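Local coordinates for aminopentol aminotransferase (PDB 6HBS), which transfers the amino group of hydrolysed fumonisin B1 (aminopentol) to pyruvate, using pyridoxal 5'-phosphate as cofactor in fumonisin breakdown, at residues A[72-77]-A[302-307]; A[137-142]-A[176-181]. All coordinates share one frame; numbering follows the deposited sequence.

Interaction 1 of 2, residues A[72-77]-A[302-307]; sequences SEIEAA and LRIIRE
E73 reaches across from helix 72-82 to R303 and I304 near the C-terminal end of helix 292-307; the two helices run roughly antiparallel, their axes 11.3 Å apart over these segments. Since CA atoms come no nearer than 9.0 Å (I74 to I304), side chains alone bridge the gap. Followed outward, E73 starts apolar: its CB lies 4.3 Å from I304 CD1. CG stands anti to the carbonyl carbon (chi1 -58°) and the chain continues extended, which carries the carboxylate over to the partner helix. There E73 CD comes within 4.1 Å of R303 NH2, and the two oxygens part company. OE2 lies 3.9 Å from I304 CD1 and accepts a hydrogen bond from Q71. OE1 meets R303 NH2 at 3.2 Å, at the edge of the guanidinium and near its plane. The hydrogen bond within this salt bridge is weak, with an N-H...O angle of 129°, and the carboxylate and guanidinium planes are 56° apart. Beneath it, I304 CD1 also lies 4.0 Å from I74 CG1, an apolar floor shared with L67. R303 has further mates: NH1 gives E307 OE1 a straighter bond of 3.0 Å in the guanidinium plane, and NH2 is also salt-bridged to E300. A leucine in place of this arginine would probably leave E73, E300 and E307 without their shared positive charge. The chemistry is thus a charged network laid over isoleucine packing, in which the arginine is fixed mainly within its own helix and E73 ties the second helix to it through one bent bond.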
# COMPACT_ATOMS: atom_id res chain seq x y z
N SER A 72 -1.07 -23.93 -6.18
CA SER A 72 -2.45 -24.34 -6.14
C SER A 72 -3.00 -24.34 -4.70
O SER A 72 -4.17 -24.00 -4.50
CB SER A 72 -2.58 -25.71 -6.81
OG SER A 72 -2.05 -26.67 -5.93
N GLU A 73 -2.16 -24.64 -3.69
CA GLU A 73 -2.60 -24.62 -2.32
C GLU A 73 -2.88 -23.18 -1.82
O GLU A 73 -3.85 -22.92 -1.10
CB GLU A 73 -1.57 -25.31 -1.43
CG GLU A 73 -1.29 -26.76 -1.82
CD GLU A 73 0.00 -27.23 -1.16
OE1 GLU A 73 -0.09 -27.84 -0.09
OE2 GLU A 73 1.09 -26.89 -1.66
N ILE A 74 -2.05 -22.23 -2.21
CA ILE A 74 -2.28 -20.85 -1.78
C ILE A 74 -3.51 -20.29 -2.51
O ILE A 74 -4.32 -19.60 -1.86
CB ILE A 74 -1.00 -20.02 -1.98
CG1 ILE A 74 0.11 -20.56 -1.06
CG2 ILE A 74 -1.27 -18.52 -1.77
CD1 ILE A 74 1.49 -20.36 -1.59
N GLU A 75 -3.68 -20.63 -3.80
CA GLU A 75 -4.81 -20.15 -4.55
C GLU A 75 -6.09 -20.77 -3.98
O GLU A 75 -7.10 -20.04 -3.94
CB GLU A 75 -4.71 -20.45 -6.05
CG GLU A 75 -3.59 -19.70 -6.73
CD GLU A 75 -3.53 -18.20 -6.43
OE1 GLU A 75 -4.61 -17.60 -6.29
OE2 GLU A 75 -2.42 -17.64 -6.32
N ALA A 76 -6.02 -22.03 -3.50
CA ALA A 76 -7.16 -22.69 -2.78
C ALA A 76 -7.51 -21.96 -1.47
O ALA A 76 -8.69 -21.76 -1.18
CB ALA A 76 -6.87 -24.15 -2.52
N ALA A 77 -6.50 -21.56 -0.69
CA ALA A 77 -6.74 -20.86 0.56
C ALA A 77 -7.36 -19.49 0.28
O ALA A 77 -8.27 -19.08 1.02
CB ALA A 77 -5.48 -20.74 1.38
N LEU A 302 2.76 -19.08 4.94
CA LEU A 302 3.54 -19.31 6.14
C LEU A 302 3.50 -20.80 6.55
O LEU A 302 4.51 -21.31 7.05
CB LEU A 302 3.07 -18.43 7.29
CG LEU A 302 3.28 -16.92 7.16
CD1 LEU A 302 2.65 -16.19 8.34
CD2 LEU A 302 4.75 -16.55 7.00
N ARG A 303 2.36 -21.49 6.36
CA ARG A 303 2.27 -22.92 6.71
C ARG A 303 3.26 -23.72 5.84
O ARG A 303 3.99 -24.59 6.31
CB ARG A 303 0.83 -23.46 6.59
CG ARG A 303 0.67 -24.93 6.97
CD ARG A 303 -0.53 -25.65 6.40
NE ARG A 303 -0.61 -25.68 4.93
CZ ARG A 303 0.09 -26.48 4.14
NH1 ARG A 303 0.98 -27.30 4.66
NH2 ARG A 303 -0.09 -26.44 2.84
N ILE A 304 3.25 -23.45 4.54
CA ILE A 304 4.13 -24.10 3.63
C ILE A 304 5.60 -23.83 4.00
O ILE A 304 6.43 -24.74 3.90
CB ILE A 304 3.79 -23.70 2.20
CG1 ILE A 304 2.41 -24.26 1.81
CG2 ILE A 304 4.87 -24.13 1.22
CD1 ILE A 304 1.93 -23.81 0.50
N ILE A 305 5.91 -22.61 4.46
CA ILE A 305 7.27 -22.25 4.85
C ILE A 305 7.68 -23.11 6.04
O ILE A 305 8.80 -23.60 6.08
CB ILE A 305 7.38 -20.73 5.14
CG1 ILE A 305 7.33 -19.90 3.85
CG2 ILE A 305 8.58 -20.40 6.01
CD1 ILE A 305 7.20 -18.39 4.09
N ARG A 306 6.78 -23.29 7.01
CA ARG A 306 7.08 -24.07 8.17
C ARG A 306 7.17 -25.56 7.82
O ARG A 306 7.95 -26.22 8.44
CB ARG A 306 6.04 -23.95 9.29
CG ARG A 306 5.81 -22.56 9.86
CD ARG A 306 4.99 -22.59 11.13
NE ARG A 306 3.64 -23.05 10.86
CZ ARG A 306 2.67 -22.31 10.31
NH1 ARG A 306 1.49 -22.85 10.06
NH2 ARG A 306 2.87 -21.03 10.08
N GLU A 307 6.35 -26.08 6.90
CA GLU A 307 6.06 -27.51 6.83
C GLU A 307 6.74 -28.23 5.66
O GLU A 307 6.65 -29.46 5.59
CB GLU A 307 4.55 -27.79 6.80
CG GLU A 307 3.94 -27.62 8.18
CD GLU A 307 2.46 -27.83 8.35
OE1 GLU A 307 1.79 -28.20 7.39
OE2 GLU A 307 1.98 -27.55 9.44

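Interaction 2 of 2, residues A[137-142]-A[176-181]; sequences TILCAK and QSLSDA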
# COMPACT_ATOMS: atom_id res chain seq x y z
N THR A 137 16.98 10.77 15.58
CA THR A 137 17.88 10.35 14.50
C THR A 137 17.65 8.88 14.13
O THR A 137 17.70 7.98 14.96
CB THR A 137 19.36 10.65 14.80
OG1 THR A 137 19.51 12.06 15.04
CG2 THR A 137 20.25 10.24 13.65
N ILE A 138 17.46 8.67 12.83
CA ILE A 138 17.36 7.33 12.26
C ILE A 138 18.66 7.04 11.49
O ILE A 138 19.03 7.80 10.61
CB ILE A 138 16.12 7.23 11.35
CG1 ILE A 138 14.84 7.47 12.15
CG2 ILE A 138 16.09 5.90 10.62
CD1 ILE A 138 14.45 6.36 13.08
N LEU A 139 19.35 5.96 11.84
CA LEU A 139 20.60 5.60 11.14
C LEU A 139 20.32 4.58 10.03
O LEU A 139 19.83 3.48 10.32
CB LEU A 139 21.60 5.04 12.14
CG LEU A 139 22.08 6.02 13.22
CD1 LEU A 139 23.13 5.39 14.12
CD2 LEU A 139 22.55 7.32 12.60
N CYS A 140 20.71 4.90 8.80
CA CYS A 140 20.59 3.97 7.66
C CYS A 140 21.97 3.87 6.98
O CYS A 140 22.80 4.77 7.11
CB CYS A 140 19.54 4.45 6.67
SG CYS A 140 17.89 4.57 7.43
N ALA A 141 22.20 2.75 6.30
CA ALA A 141 23.40 2.53 5.51
C ALA A 141 23.31 3.38 4.24
O ALA A 141 22.24 3.44 3.62
CB ALA A 141 23.50 1.06 5.17
N LYS A 142 24.42 4.03 3.85
CA LYS A 142 24.51 4.74 2.59
C LYS A 142 24.11 3.80 1.44
O LYS A 142 24.61 2.67 1.36
CB LYS A 142 25.95 5.17 2.26
CG LYS A 142 26.49 6.30 3.10
CD LYS A 142 27.99 6.56 2.91
CE LYS A 142 28.55 7.52 3.94
NZ LYS A 142 28.73 6.86 5.27
N GLN A 176 33.04 0.24 12.69
CA GLN A 176 33.59 1.54 13.14
C GLN A 176 32.67 2.67 12.68
O GLN A 176 32.37 3.55 13.45
CB GLN A 176 35.03 1.74 12.64
CG GLN A 176 35.71 3.03 13.12
CD GLN A 176 35.84 3.13 14.62
OE1 GLN A 176 36.29 2.20 15.30
NE2 GLN A 176 35.45 4.26 15.17
N SER A 177 32.22 2.62 11.42
CA SER A 177 31.33 3.61 10.81
C SER A 177 30.04 3.71 11.62
O SER A 177 29.55 4.80 11.91
CB SER A 177 31.03 3.26 9.37
OG SER A 177 30.29 4.27 8.74
N LEU A 178 29.47 2.55 11.96
CA LEU A 178 28.22 2.54 12.71
C LEU A 178 28.43 3.11 14.12
O LEU A 178 27.64 3.93 14.58
CB LEU A 178 27.69 1.11 12.77
CG LEU A 178 26.34 0.97 13.48
CD1 LEU A 178 25.32 1.97 12.96
CD2 LEU A 178 25.84 -0.45 13.39
N SER A 179 29.48 2.64 14.82
CA SER A 179 29.86 3.18 16.14
C SER A 179 29.96 4.70 16.06
O SER A 179 29.39 5.42 16.88
CB SER A 179 31.17 2.60 16.64
OG SER A 179 31.13 1.19 16.66
N ASP A 180 30.70 5.20 15.05
CA ASP A 180 30.87 6.60 14.91
C ASP A 180 29.53 7.30 14.69
O ASP A 180 29.34 8.40 15.20
CB ASP A 180 31.81 6.97 13.76
CG ASP A 180 33.27 6.63 14.06
OD1 ASP A 180 33.62 6.45 15.23
OD2 ASP A 180 34.04 6.56 13.11
N ALA A 181 28.65 6.71 13.88
CA ALA A 181 27.38 7.33 13.61
C ALA A 181 26.59 7.53 14.90
O ALA A 181 25.85 8.55 15.04
CB ALA A 181 26.60 6.48 12.61
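L139 packs its CD1 methyl on A181, joining the strand next to the edge strand 167-170 of the large sheet to the helix that covers it. The arrangement is a beta-alpha-beta crossover of the PLP-binding domain of a class-III aminotransferase: strand 167-170 leads through helix 175-184 into the parallel strand 189-194, and strand 137-141 lies between those two strands, under the helix. The first shell is small and wholly apolar. L139 CD1 comes to 3.9 Å from A181 CB, and the same methyl is 4.2 Å from L178 CD1, so one methyl touches two residues three apart on the helix. CG of L139 is anti to its carbonyl carbon (chi1 -64°) and CB points at the helix, which brings both methyls against A181. L178 arrives differently: its CB bond does not aim at the strand, and it is the CD1 branch that closes the distance. With alanine at the facing position the backbones come near, L139 CA and A181 CA being 7.4 Å apart.

The next shell surrounds these groups with residues of two strands and a second helix. I189 and A168, on the flanking strands, touch L139, while Y170, F212 and A216 close around L178, the last two from helix 210-223. Backbone hydrogen bonds from L139 to A191 and from I138 to H166 and A168 set the strand's position in the sheet. Near the start of the helix, S177 is tied down twice, its N bonded to D174 OD1 and its OG to the backbone N of T171. The second leucine branch meets the same methyl of the alanine, L139 CD2 lying 4.1 Å from A181 CB.

In the fold
Interactions 1 and 2 lie on opposite sides of the chain's centre, 39 Å apart between centres and about 25 Å between nearest atoms, and share no helix or strand. Along the chain the order is 72-77, 137-142, 176-181, 302-307, so the long excursion between the helices of interaction 1 contains both halves of interaction 2. That excursion also supplies all seven strands of the large sheet, whose strand 226-230 ends at D230 of the cofactor pocket. Interaction 2 holds a covering helix to this sheet, whereas interaction 1 pairs two helices, with E75 beside it packing on R82 of the second subunit. Both lie away from the cofactor itself.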